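Local coordinates for DNA mismatch repair protein MUTS (Thermus aquaticus, PDB 1EWQ) that recognises mismatched base pairs in DNA and, as a weak ATPase of the MutS family, takes part in their repair, at residues C[146-151]-C[226-231]; C[357-362]-C[370-375]; C[403-408]-C[500-505]; C[647-652]-C[657-662]. All coordinates share one frame; numbering follows the deposited sequence.

Contact 1 of 4, residues C[146-151]-C[226-231]; sequences AFLDVS and AYAQRT
L148 holds its CG anti to the backbone N (chi1 172°), and V150 sets CG2 anti to its carbonyl carbon, which carries both branches to the same methyl, CB of A228. The contact is a helix laid on a mixed β-sheet: strand 143-149 is an inner strand of the six-stranded sheet of MutS domain II, which in this family resembles ribonuclease H, and helix 215-232 packs against one face of it, the segment 226-231 running roughly along the strand. L148 CD2 reaches A228 CB at 3.6 Å and V150 CG2 follows at 3.9 Å, so the small alanine is the place where the helix meets L148 and V150. The nearest CA atoms, those of V150 and A228, are 7.2 Å apart, and no hydrogen bond crosses. L148 also rests on L224 one helical turn earlier and on L238, which extends the apolar layer along the helix.

Next to the apolar patch, D149 and S151 form a polar turn. S151 OG donates to D149 OD1 at 2.8 Å on the syn side of the carboxylate, while the other oxygen of D149 accepts from the backbone N of N132. S151 also bonds R334 and T337, linking this turn to helix 332-340. On the helix, T231 OG1 donates to A228 O over 2.9 Å, arriving with a C=O...donor angle of 110° and 29° off the carbonyl plane.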
loop_
_atom_site.group_PDB
_atom_site.type_symbol
_atom_site.label_atom_id
_atom_site.label_comp_id
_atom_site.label_asym_id
_atom_site.label_seq_id
_atom_site.Cartn_x
_atom_site.Cartn_y
_atom_site.Cartn_z
ATOM N N ALA C 146 20.498 22.236 4.594
ATOM C CA ALA C 146 20.047 23.132 3.530
ATOM C C ALA C 146 18.978 22.477 2.675
ATOM O O ALA C 146 18.978 21.267 2.471
ATOM C CB ALA C 146 21.219 23.568 2.659
ATOM N N PHE C 147 18.056 23.293 2.183
ATOM C CA PHE C 147 16.970 22.811 1.356
ATOM C C PHE C 147 16.941 23.540 0.025
ATOM O O PHE C 147 17.359 24.693 -0.085
ATOM C CB PHE C 147 15.617 23.039 2.040
ATOM C CG PHE C 147 15.476 22.353 3.361
ATOM C CD1 PHE C 147 15.691 23.043 4.536
ATOM C CD2 PHE C 147 15.121 21.007 3.427
ATOM C CE1 PHE C 147 15.558 22.407 5.775
ATOM C CE2 PHE C 147 14.988 20.367 4.652
ATOM C CZ PHE C 147 15.207 21.069 5.828
ATOM N N LEU C 148 16.437 22.848 -0.982
ATOM C CA LEU C 148 16.279 23.420 -2.306
ATOM C C LEU C 148 15.002 22.846 -2.892
ATOM O O LEU C 148 14.775 21.637 -2.824
ATOM C CB LEU C 148 17.448 23.060 -3.235
ATOM C CG LEU C 148 17.237 23.477 -4.702
ATOM C CD1 LEU C 148 17.124 25.014 -4.809
ATOM C CD2 LEU C 148 18.407 22.978 -5.561
ATOM N N ASP C 149 14.156 23.725 -3.427
ATOM C CA ASP C 149 12.931 23.302 -4.088
ATOM C C ASP C 149 13.215 23.757 -5.503
ATOM O O ASP C 149 13.097 24.941 -5.835
ATOM C CB ASP C 149 11.691 24.019 -3.544
ATOM C CG ASP C 149 10.404 23.493 -4.164
ATOM O OD1 ASP C 149 10.443 23.080 -5.346
ATOM O OD2 ASP C 149 9.353 23.506 -3.474
ATOM N N VAL C 150 13.617 22.805 -6.329
ATOM C CA VAL C 150 13.976 23.088 -7.701
ATOM C C VAL C 150 12.825 23.651 -8.533
ATOM O O VAL C 150 13.070 24.384 -9.492
ATOM C CB VAL C 150 14.541 21.810 -8.376
ATOM C CG1 VAL C 150 15.112 22.138 -9.730
ATOM C CG2 VAL C 150 15.617 21.188 -7.481
ATOM N N SER C 151 11.576 23.331 -8.177
ATOM C CA SER C 151 10.434 23.830 -8.950
ATOM C C SER C 151 10.102 25.292 -8.668
ATOM O O SER C 151 9.406 25.929 -9.455
ATOM C CB SER C 151 9.178 22.978 -8.703
ATOM O OG SER C 151 8.580 23.273 -7.452
ATOM N N ALA C 226 25.203 20.820 -6.751
ATOM C CA ALA C 226 25.840 19.845 -7.626
ATOM C C ALA C 226 24.819 18.804 -8.054
ATOM O O ALA C 226 24.750 18.431 -9.226
ATOM C CB ALA C 226 27.008 19.171 -6.911
ATOM N N TYR C 227 24.015 18.342 -7.103
ATOM C CA TYR C 227 23.005 17.332 -7.389
ATOM C C TYR C 227 21.892 17.840 -8.318
ATOM O O TYR C 227 21.604 17.222 -9.336
ATOM C CB TYR C 227 22.400 16.819 -6.078
ATOM C CG TYR C 227 21.630 15.527 -6.219
ATOM C CD1 TYR C 227 22.293 14.315 -6.413
ATOM C CD2 TYR C 227 20.234 15.518 -6.184
ATOM C CE1 TYR C 227 21.591 13.128 -6.570
ATOM C CE2 TYR C 227 19.514 14.330 -6.341
ATOM C CZ TYR C 227 20.204 13.141 -6.535
ATOM O OH TYR C 227 19.505 11.969 -6.708
ATOM N N ALA C 228 21.277 18.968 -7.974
ATOM C CA ALA C 228 20.183 19.514 -8.778
ATOM C C ALA C 228 20.585 19.994 -10.171
ATOM O O ALA C 228 19.804 19.875 -11.109
ATOM C CB ALA C 228 19.491 20.643 -8.019
ATOM N N GLN C 229 21.786 20.543 -10.317
ATOM C CA GLN C 229 22.227 21.013 -11.626
ATOM C C GLN C 229 22.395 19.812 -12.545
ATOM O O GLN C 229 22.159 19.888 -13.747
ATOM C CB GLN C 229 23.526 21.817 -11.488
ATOM C CG GLN C 229 23.311 23.041 -10.590
ATOM C CD GLN C 229 24.515 23.966 -10.456
ATOM O OE1 GLN C 229 25.650 23.527 -10.235
ATOM N NE2 GLN C 229 24.257 25.269 -10.561
ATOM N N ARG C 230 22.776 18.688 -11.957
ATOM C CA ARG C 230 22.945 17.455 -12.703
ATOM C C ARG C 230 21.573 16.981 -13.177
ATOM O O ARG C 230 21.363 16.761 -14.368
ATOM C CB ARG C 230 23.574 16.396 -11.798
ATOM C CG ARG C 230 24.109 15.153 -12.497
ATOM C CD ARG C 230 24.672 14.187 -11.454
ATOM N NE ARG C 230 25.402 14.930 -10.425
ATOM C CZ ARG C 230 25.906 14.414 -9.304
ATOM N NH1 ARG C 230 25.783 13.117 -9.029
ATOM N NH2 ARG C 230 26.521 15.216 -8.443
ATOM N N THR C 231 20.632 16.843 -12.243
ATOM C CA THR C 231 19.291 16.378 -12.588
ATOM C C THR C 231 18.599 17.320 -13.560
ATOM O O THR C 231 18.025 16.884 -14.559
ATOM C CB THR C 231 18.383 16.211 -11.331
ATOM O OG1 THR C 231 18.123 17.491 -10.739
ATOM C CG2 THR C 231 19.048 15.312 -10.302
#

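Contact 2 of 4, residues C[357-362]-C[370-375]; sequences QILPEL and VGLPDL
L359 and L372 face each other where helix 346-366 is kinked, with their CA atoms 7.9 Å apart. P360 follows L359, and the amide nitrogens of 360 and 361 lack the usual bond to the preceding turn; the regular pattern resumes with L362 N bound to I358 O at 3.1 Å. Opposite it, 370-375 has no regular structure. G371 takes a positive phi of 90°, and the chain then runs extended through L372 and P373 to L375, the N-cap position of helix 376-385.

L359 is the centre of the contact. Its two methyls divide the work: CD1 meets L372 CD2 at 4.0 Å, and CD2 meets both L375 CD1 at 4.1 Å and the backbone oxygen of P373 at 3.5 Å. Its chi1 of -151° lies well short of a full anti setting, yet still swings the branch over the loop. L372 and L375 both place CG anti to the carbonyl carbon, and each crosses L359 at a slant. One turn further on, L362 CB lies 4.3 Å from L372 CD1 and widens the apolar patch. No hydrogen bond joins the segments.

The connection thus folds back on the helix it follows, within MutS domain III: L359 also packs on L524 of helix 514-540, L362 on L325 and L326 of helix 316-326, and Q357 on K379 and E383 of helix 376-385.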
loop_
_atom_site.group_PDB
_atom_site.type_symbol
_atom_site.label_atom_id
_atom_site.label_comp_id
_atom_site.label_asym_id
_atom_site.label_seq_id
_atom_site.Cartn_x
_atom_site.Cartn_y
_atom_site.Cartn_z
ATOM N N GLN C 357 -5.299 37.165 -17.466
ATOM C CA GLN C 357 -6.588 37.783 -17.775
ATOM C C GLN C 357 -7.366 37.962 -16.471
ATOM O O GLN C 357 -8.266 38.791 -16.372
ATOM C CB GLN C 357 -7.381 36.906 -18.752
ATOM C CG GLN C 357 -6.695 36.744 -20.106
ATOM C CD GLN C 357 -7.457 35.848 -21.070
ATOM O OE1 GLN C 357 -7.817 34.717 -20.737
ATOM N NE2 GLN C 357 -7.687 36.348 -22.280
ATOM N N ILE C 358 -6.995 37.178 -15.468
ATOM C CA ILE C 358 -7.632 37.238 -14.158
ATOM C C ILE C 358 -7.028 38.391 -13.361
ATOM O O ILE C 358 -7.720 39.100 -12.629
ATOM C CB ILE C 358 -7.390 35.926 -13.376
ATOM C CG1 ILE C 358 -8.094 34.769 -14.085
ATOM C CG2 ILE C 358 -7.854 36.072 -11.924
ATOM C CD1 ILE C 358 -7.729 33.417 -13.528
ATOM N N LEU C 359 -5.725 38.572 -13.537
ATOM C CA LEU C 359 -4.960 39.595 -12.841
ATOM C C LEU C 359 -5.631 40.964 -12.791
ATOM O O LEU C 359 -5.784 41.537 -11.718
ATOM C CB LEU C 359 -3.571 39.702 -13.465
ATOM C CG LEU C 359 -2.466 40.160 -12.521
ATOM C CD1 LEU C 359 -2.448 39.259 -11.287
ATOM C CD2 LEU C 359 -1.124 40.120 -13.251
ATOM N N PRO C 360 -6.032 41.514 -13.950
ATOM C CA PRO C 360 -6.685 42.826 -13.959
ATOM C C PRO C 360 -7.999 42.872 -13.178
ATOM O O PRO C 360 -8.365 43.910 -12.634
ATOM C CB PRO C 360 -6.868 43.114 -15.445
ATOM C CG PRO C 360 -6.904 41.754 -16.064
ATOM C CD PRO C 360 -5.838 41.017 -15.322
ATOM N N GLU C 361 -8.703 41.746 -13.118
ATOM C CA GLU C 361 -9.961 41.684 -12.379
ATOM C C GLU C 361 -9.682 41.738 -10.873
ATOM O O GLU C 361 -10.397 42.399 -10.120
ATOM C CB GLU C 361 -10.717 40.401 -12.732
ATOM C CG GLU C 361 -11.038 40.252 -14.216
ATOM C CD GLU C 361 -11.822 38.984 -14.519
ATOM O OE1 GLU C 361 -12.991 38.878 -14.082
ATOM O OE2 GLU C 361 -11.265 38.088 -15.189
ATOM N N LEU C 362 -8.643 41.031 -10.437
ATOM C CA LEU C 362 -8.262 41.032 -9.027
ATOM C C LEU C 362 -7.782 42.429 -8.669
ATOM O O LEU C 362 -8.136 42.973 -7.625
ATOM C CB LEU C 362 -7.129 40.039 -8.768
ATOM C CG LEU C 362 -7.466 38.555 -8.685
ATOM C CD1 LEU C 362 -6.182 37.752 -8.726
ATOM C CD2 LEU C 362 -8.250 38.274 -7.415
ATOM N N VAL C 370 -2.105 47.006 -3.916
ATOM C CA VAL C 370 -1.637 45.677 -3.568
ATOM C C VAL C 370 -0.252 45.563 -4.187
ATOM O O VAL C 370 0.597 44.808 -3.714
ATOM C CB VAL C 370 -2.536 44.598 -4.162
ATOM C CG1 VAL C 370 -2.317 43.294 -3.431
ATOM C CG2 VAL C 370 -3.980 45.030 -4.077
ATOM N N GLY C 371 -0.035 46.338 -5.248
ATOM C CA GLY C 371 1.247 46.333 -5.927
ATOM C C GLY C 371 1.319 45.305 -7.038
ATOM O O GLY C 371 2.387 45.049 -7.588
ATOM N N LEU C 372 0.180 44.706 -7.366
ATOM C CA LEU C 372 0.133 43.709 -8.425
ATOM C C LEU C 372 0.669 44.300 -9.715
ATOM O O LEU C 372 0.258 45.381 -10.138
ATOM C CB LEU C 372 -1.296 43.215 -8.640
ATOM C CG LEU C 372 -1.785 42.120 -7.692
ATOM C CD1 LEU C 372 -3.264 41.845 -7.951
ATOM C CD2 LEU C 372 -0.966 40.850 -7.896
ATOM N N PRO C 373 1.616 43.601 -10.350
ATOM C CA PRO C 373 2.245 44.019 -11.608
ATOM C C PRO C 373 1.252 44.106 -12.761
ATOM O O PRO C 373 0.297 43.332 -12.823
ATOM C CB PRO C 373 3.278 42.924 -11.859
ATOM C CG PRO C 373 3.611 42.442 -10.475
ATOM C CD PRO C 373 2.263 42.393 -9.813
ATOM N N ASP C 374 1.470 45.059 -13.661
ATOM C CA ASP C 374 0.614 45.187 -14.835
ATOM C C ASP C 374 1.319 44.395 -15.926
ATOM O O ASP C 374 2.423 44.744 -16.344
ATOM C CB ASP C 374 0.465 46.642 -15.285
ATOM C CG ASP C 374 -0.404 46.782 -16.539
ATOM O OD1 ASP C 374 -0.566 47.920 -17.031
ATOM O OD2 ASP C 374 -0.931 45.759 -17.037
ATOM N N LEU C 375 0.682 43.322 -16.371
ATOM C CA LEU C 375 1.251 42.469 -17.397
ATOM C C LEU C 375 0.331 42.382 -18.607
ATOM O O LEU C 375 0.413 41.440 -19.394
ATOM C CB LEU C 375 1.492 41.074 -16.818
ATOM C CG LEU C 375 2.606 41.005 -15.771
ATOM C CD1 LEU C 375 2.553 39.695 -15.013
ATOM C CD2 LEU C 375 3.934 41.176 -16.470
#

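Contact 3 of 4, residues C[403-408]-C[500-505]; sequences GYDPDL and EEVFLE
From E501 the helix 479-511 leads straight to V502, whose two methyls meet D405 and Y404. E501 itself sends its carboxylate to R497 and R498 of its own helix, forming salt bridges there. V502 then carries the contact, with a fork straddling two residues. CG1, anti to the backbone N (chi1 176°), lies at the edge of the Y404 ring and near its plane, 3.8 Å from CE2. CG2 rests against the carboxylate end of D405, 3.6 Å from CG.

D405 is the N-cap of helix 406-433. Its OD1 accepts from L408 N at 3.0 Å, although the position of OD1 is less certain, and its OD2 makes a salt bridge to R498. Helices 406-433 and 479-511 are the long pair of MutS domain III; in sequence they enclose the four-stranded antiparallel sheet that forms the clamp in this family, and the contact lies at the end of the pair remote from that sheet.

Beyond V502, F503 points roughly at right angles to V502, onto P346 and L349 of helix 346-366. E505 comes back round with OE1 4.9 Å from D405 OD2; R498, bridged to D405, E501 and E505 alike, probably offsets these like charges.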
loop_
_atom_site.group_PDB
_atom_site.type_symbol
_atom_site.label_atom_id
_atom_site.label_comp_id
_atom_site.label_asym_id
_atom_site.label_seq_id
_atom_site.Cartn_x
_atom_site.Cartn_y
_atom_site.Cartn_z
ATOM N N GLY C 403 -3.071 34.598 -38.934
ATOM C CA GLY C 403 -2.855 36.032 -38.993
ATOM C C GLY C 403 -1.817 36.564 -38.019
ATOM O O GLY C 403 -1.531 37.762 -38.015
ATOM N N TYR C 404 -1.242 35.697 -37.193
ATOM C CA TYR C 404 -0.246 36.157 -36.234
ATOM C C TYR C 404 1.128 36.295 -36.887
ATOM O O TYR C 404 1.735 37.369 -36.862
ATOM C CB TYR C 404 -0.147 35.195 -35.043
ATOM C CG TYR C 404 0.803 35.682 -33.969
ATOM C CD1 TYR C 404 0.457 36.742 -33.130
ATOM C CD2 TYR C 404 2.075 35.134 -33.842
ATOM C CE1 TYR C 404 1.358 37.246 -32.195
ATOM C CE2 TYR C 404 2.984 35.632 -32.915
ATOM C CZ TYR C 404 2.619 36.686 -32.097
ATOM O OH TYR C 404 3.527 37.177 -31.194
ATOM N N ASP C 405 1.615 35.203 -37.463
ATOM C CA ASP C 405 2.922 35.201 -38.109
ATOM C C ASP C 405 2.770 35.022 -39.618
ATOM O O ASP C 405 2.345 33.967 -40.084
ATOM C CB ASP C 405 3.776 34.083 -37.525
ATOM C CG ASP C 405 5.155 34.018 -38.144
ATOM O OD1 ASP C 405 5.414 33.074 -38.917
ATOM O OD2 ASP C 405 5.979 34.913 -37.858
ATOM N N PRO C 406 3.133 36.054 -40.401
ATOM C CA PRO C 406 3.032 36.023 -41.867
ATOM C C PRO C 406 3.708 34.839 -42.552
ATOM O O PRO C 406 3.151 34.262 -43.483
ATOM C CB PRO C 406 3.612 37.377 -42.286
ATOM C CG PRO C 406 4.548 37.721 -41.163
ATOM C CD PRO C 406 3.795 37.287 -39.937
ATOM N N ASP C 407 4.902 34.476 -42.096
ATOM C CA ASP C 407 5.632 33.341 -42.662
ATOM C C ASP C 407 4.724 32.108 -42.565
ATOM O O ASP C 407 4.502 31.399 -43.558
ATOM C CB ASP C 407 6.920 33.104 -41.862
ATOM C CG ASP C 407 7.876 32.118 -42.537
ATOM O OD1 ASP C 407 7.405 31.099 -43.093
ATOM O OD2 ASP C 407 9.106 32.359 -42.492
ATOM N N LEU C 408 4.193 31.876 -41.363
ATOM C CA LEU C 408 3.296 30.749 -41.083
ATOM C C LEU C 408 1.997 30.805 -41.891
ATOM O O LEU C 408 1.563 29.797 -42.454
ATOM C CB LEU C 408 2.971 30.701 -39.581
ATOM C CG LEU C 408 2.006 29.632 -39.048
ATOM C CD1 LEU C 408 2.485 28.233 -39.434
ATOM C CD2 LEU C 408 1.912 29.762 -37.525
ATOM N N GLU C 500 7.009 26.054 -34.605
ATOM C CA GLU C 500 7.781 25.820 -33.395
ATOM C C GLU C 500 8.608 27.077 -33.120
ATOM O O GLU C 500 8.781 27.477 -31.966
ATOM C CB GLU C 500 8.721 24.624 -33.543
ATOM C CG GLU C 500 9.354 24.220 -32.211
ATOM C CD GLU C 500 10.352 23.086 -32.336
ATOM O OE1 GLU C 500 11.522 23.357 -32.690
ATOM O OE2 GLU C 500 9.971 21.919 -32.080
ATOM N N GLU C 501 9.120 27.699 -34.185
ATOM C CA GLU C 501 9.916 28.917 -34.038
ATOM C C GLU C 501 9.058 30.010 -33.391
ATOM O O GLU C 501 9.518 30.722 -32.502
ATOM C CB GLU C 501 10.429 29.421 -35.401
ATOM C CG GLU C 501 11.234 28.402 -36.211
ATOM C CD GLU C 501 11.785 28.974 -37.524
ATOM O OE1 GLU C 501 11.084 29.765 -38.192
ATOM O OE2 GLU C 501 12.922 28.617 -37.896
ATOM N N VAL C 502 7.813 30.136 -33.835
ATOM C CA VAL C 502 6.923 31.147 -33.280
ATOM C C VAL C 502 6.615 30.846 -31.817
ATOM O O VAL C 502 6.577 31.751 -30.987
ATOM C CB VAL C 502 5.610 31.238 -34.076
ATOM C CG1 VAL C 502 4.669 32.236 -33.421
ATOM C CG2 VAL C 502 5.909 31.668 -35.514
ATOM N N PHE C 503 6.398 29.572 -31.500
ATOM C CA PHE C 503 6.128 29.190 -30.119
ATOM C C PHE C 503 7.287 29.653 -29.246
ATOM O O PHE C 503 7.078 30.293 -28.217
ATOM C CB PHE C 503 5.980 27.674 -29.981
ATOM C CG PHE C 503 6.076 27.193 -28.564
ATOM C CD1 PHE C 503 5.092 27.517 -27.636
ATOM C CD2 PHE C 503 7.183 26.463 -28.138
ATOM C CE1 PHE C 503 5.212 27.124 -26.296
ATOM C CE2 PHE C 503 7.311 26.068 -26.806
ATOM C CZ PHE C 503 6.319 26.402 -25.882
ATOM N N LEU C 504 8.507 29.324 -29.664
ATOM C CA LEU C 504 9.706 29.711 -28.925
ATOM C C LEU C 504 9.839 31.224 -28.773
ATOM O O LEU C 504 10.216 31.706 -27.710
ATOM C CB LEU C 504 10.957 29.137 -29.600
ATOM C CG LEU C 504 11.034 27.608 -29.515
ATOM C CD1 LEU C 504 12.286 27.091 -30.211
ATOM C CD2 LEU C 504 11.030 27.193 -28.044
ATOM N N GLU C 505 9.518 31.969 -29.828
ATOM C CA GLU C 505 9.602 33.425 -29.787
ATOM C C GLU C 505 8.599 33.960 -28.764
ATOM O O GLU C 505 8.924 34.821 -27.950
ATOM C CB GLU C 505 9.322 34.018 -31.183
ATOM C CG GLU C 505 10.305 33.539 -32.277
ATOM C CD GLU C 505 9.936 33.995 -33.698
ATOM O OE1 GLU C 505 8.811 34.515 -33.909
ATOM O OE2 GLU C 505 10.778 33.815 -34.614
#

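Contact 4 of 4, residues C[647-652]-C[657-662]; sequences ALILKE and SLVLLD
I649 points its two branches at V659 and L661 and makes the whole of the close part of this contact. CG2 stands anti to the backbone N and meets V659 CG1 at 3.9 Å, while the longer arm, extended at chi2 175°, brings CD1 to L661 CD2 at 4.1 Å. The two backbones are otherwise well apart: the nearest CA atoms, of I649 and V659, are separated by 7.8 Å, and no hydrogen bond crosses. V659 meets I649 at a slant, whereas L661 and I649 slide past one another in opposite directions. All three residues are buried.

The far side of the helix is different. L648 and K651 are exposed, and K651 NZ bonds G746 O of the second subunit, near which A647 and L650 also pack; this face therefore belongs partly to the dimer. At the helix end E652 makes no close contact with the strand and lies against Y623.

Strands 621-625 and 657-662 are parallel neighbours in the sheet of the ATPase domain, so helix 638-652 is the connection of a β-α-β crossover. The sequence LVLLD of the strand fits the Walker B motif, and the side chain of L661 is about 10 Å from that of S590, predicted to bind ATP. Strand 657-662 lies between strands 621-625 and 690-694, with helix 670-687 also covering V659 and L661 through L684.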
loop_
_atom_site.group_PDB
_atom_site.type_symbol
_atom_site.label_atom_id
_atom_site.label_comp_id
_atom_site.label_asym_id
_atom_site.label_seq_id
_atom_site.Cartn_x
_atom_site.Cartn_y
_atom_site.Cartn_z
ATOM N N ALA C 647 13.191 14.220 29.274
ATOM C CA ALA C 647 14.516 14.825 29.344
ATOM C C ALA C 647 14.666 15.886 28.262
ATOM O O ALA C 647 15.059 17.008 28.553
ATOM C CB ALA C 647 15.595 13.765 29.186
ATOM N N LEU C 648 14.365 15.543 27.014
ATOM C CA LEU C 648 14.478 16.522 25.945
ATOM C C LEU C 648 13.654 17.752 26.295
ATOM O O LEU C 648 14.104 18.889 26.111
ATOM C CB LEU C 648 13.994 15.952 24.606
ATOM C CG LEU C 648 14.966 15.070 23.810
ATOM C CD1 LEU C 648 14.332 14.704 22.484
ATOM C CD2 LEU C 648 16.290 15.814 23.567
ATOM N N ILE C 649 12.450 17.523 26.815
ATOM C CA ILE C 649 11.579 18.628 27.183
ATOM C C ILE C 649 12.195 19.516 28.263
ATOM O O ILE C 649 12.166 20.738 28.148
ATOM C CB ILE C 649 10.205 18.116 27.651
ATOM C CG1 ILE C 649 9.493 17.437 26.480
ATOM C CG2 ILE C 649 9.371 19.270 28.181
ATOM C CD1 ILE C 649 8.166 16.784 26.837
ATOM N N LEU C 650 12.765 18.906 29.301
ATOM C CA LEU C 650 13.371 19.662 30.396
ATOM C C LEU C 650 14.581 20.468 29.964
ATOM O O LEU C 650 14.872 21.513 30.538
ATOM C CB LEU C 650 13.777 18.722 31.539
ATOM C CG LEU C 650 12.606 18.082 32.287
ATOM C CD1 LEU C 650 13.112 17.032 33.243
ATOM C CD2 LEU C 650 11.834 19.152 33.026
ATOM N N LYS C 651 15.279 19.984 28.946
ATOM C CA LYS C 651 16.468 20.656 28.451
ATOM C C LYS C 651 16.179 21.775 27.449
ATOM O O LYS C 651 16.979 22.693 27.295
ATOM C CB LYS C 651 17.413 19.618 27.842
ATOM C CG LYS C 651 17.938 18.630 28.878
ATOM C CD LYS C 651 18.748 17.499 28.259
ATOM C CE LYS C 651 19.052 16.424 29.310
ATOM N NZ LYS C 651 19.609 15.173 28.703
ATOM N N GLU C 652 15.040 21.712 26.774
ATOM C CA GLU C 652 14.702 22.745 25.804
ATOM C C GLU C 652 13.652 23.728 26.315
ATOM O O GLU C 652 13.622 24.871 25.875
ATOM C CB GLU C 652 14.245 22.105 24.483
ATOM C CG GLU C 652 12.931 21.312 24.529
ATOM C CD GLU C 652 12.748 20.373 23.320
ATOM O OE1 GLU C 652 13.498 20.504 22.322
ATOM O OE2 GLU C 652 11.847 19.503 23.370
ATOM N N SER C 657 7.668 28.572 27.427
ATOM C CA SER C 657 7.253 27.369 26.728
ATOM C C SER C 657 5.922 26.833 27.194
ATOM O O SER C 657 5.511 27.054 28.332
ATOM C CB SER C 657 8.311 26.276 26.865
ATOM O OG SER C 657 9.529 26.704 26.292
ATOM N N LEU C 658 5.240 26.152 26.281
ATOM C CA LEU C 658 3.965 25.508 26.577
ATOM C C LEU C 658 4.353 24.050 26.603
ATOM O O LEU C 658 4.787 23.513 25.585
ATOM C CB LEU C 658 2.931 25.744 25.469
ATOM C CG LEU C 658 1.622 24.930 25.605
ATOM C CD1 LEU C 658 0.846 25.386 26.835
ATOM C CD2 LEU C 658 0.747 25.088 24.351
ATOM N N VAL C 659 4.232 23.424 27.767
ATOM C CA VAL C 659 4.570 22.017 27.933
ATOM C C VAL C 659 3.297 21.216 28.206
ATOM O O VAL C 659 2.493 21.600 29.061
ATOM C CB VAL C 659 5.552 21.835 29.118
ATOM C CG1 VAL C 659 5.855 20.371 29.319
ATOM C CG2 VAL C 659 6.852 22.647 28.863
ATOM N N LEU C 660 3.115 20.109 27.487
ATOM C CA LEU C 660 1.933 19.264 27.650
ATOM C C LEU C 660 2.332 17.856 28.069
ATOM O O LEU C 660 2.871 17.104 27.265
ATOM C CB LEU C 660 1.137 19.194 26.338
ATOM C CG LEU C 660 0.632 20.496 25.689
ATOM C CD1 LEU C 660 -0.224 20.142 24.457
ATOM C CD2 LEU C 660 -0.190 21.295 26.671
ATOM N N LEU C 661 2.080 17.502 29.328
ATOM C CA LEU C 661 2.435 16.175 29.819
ATOM C C LEU C 661 1.192 15.335 30.050
ATOM O O LEU C 661 0.223 15.775 30.665
ATOM C CB LEU C 661 3.258 16.266 31.103
ATOM C CG LEU C 661 4.527 17.130 31.063
ATOM C CD1 LEU C 661 5.270 16.976 32.391
ATOM C CD2 LEU C 661 5.416 16.727 29.888
ATOM N N ASP C 662 1.251 14.109 29.549
ATOM C CA ASP C 662 0.147 13.161 29.622
ATOM C C ASP C 662 0.570 11.922 30.407
ATOM O O ASP C 662 1.207 11.020 29.866
ATOM C CB ASP C 662 -0.252 12.796 28.183
ATOM C CG ASP C 662 -1.390 11.793 28.104
ATOM O OD1 ASP C 662 -1.207 10.745 27.429
ATOM O OD2 ASP C 662 -2.461 12.054 28.688
#

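The four contacts follow one another along the chain, and none nests in or crosses another. Contact 1 closes a loop of 74 residues in the domain II region, joining a sheet strand to a later helix. Contact 2 is a short closure, seven residues between its segments, where one helix turns into the next. Contact 3 spans 91 residues that include the clamp sheet, and it ties the ends of the long helix pair in the same domain III as contact 2; their centres are about 27 Å apart. Contact 4, with four intervening residues, joins helix 638-652 to the strand that follows it in the ATPase domain, its centre about 65 Å from that of contact 3.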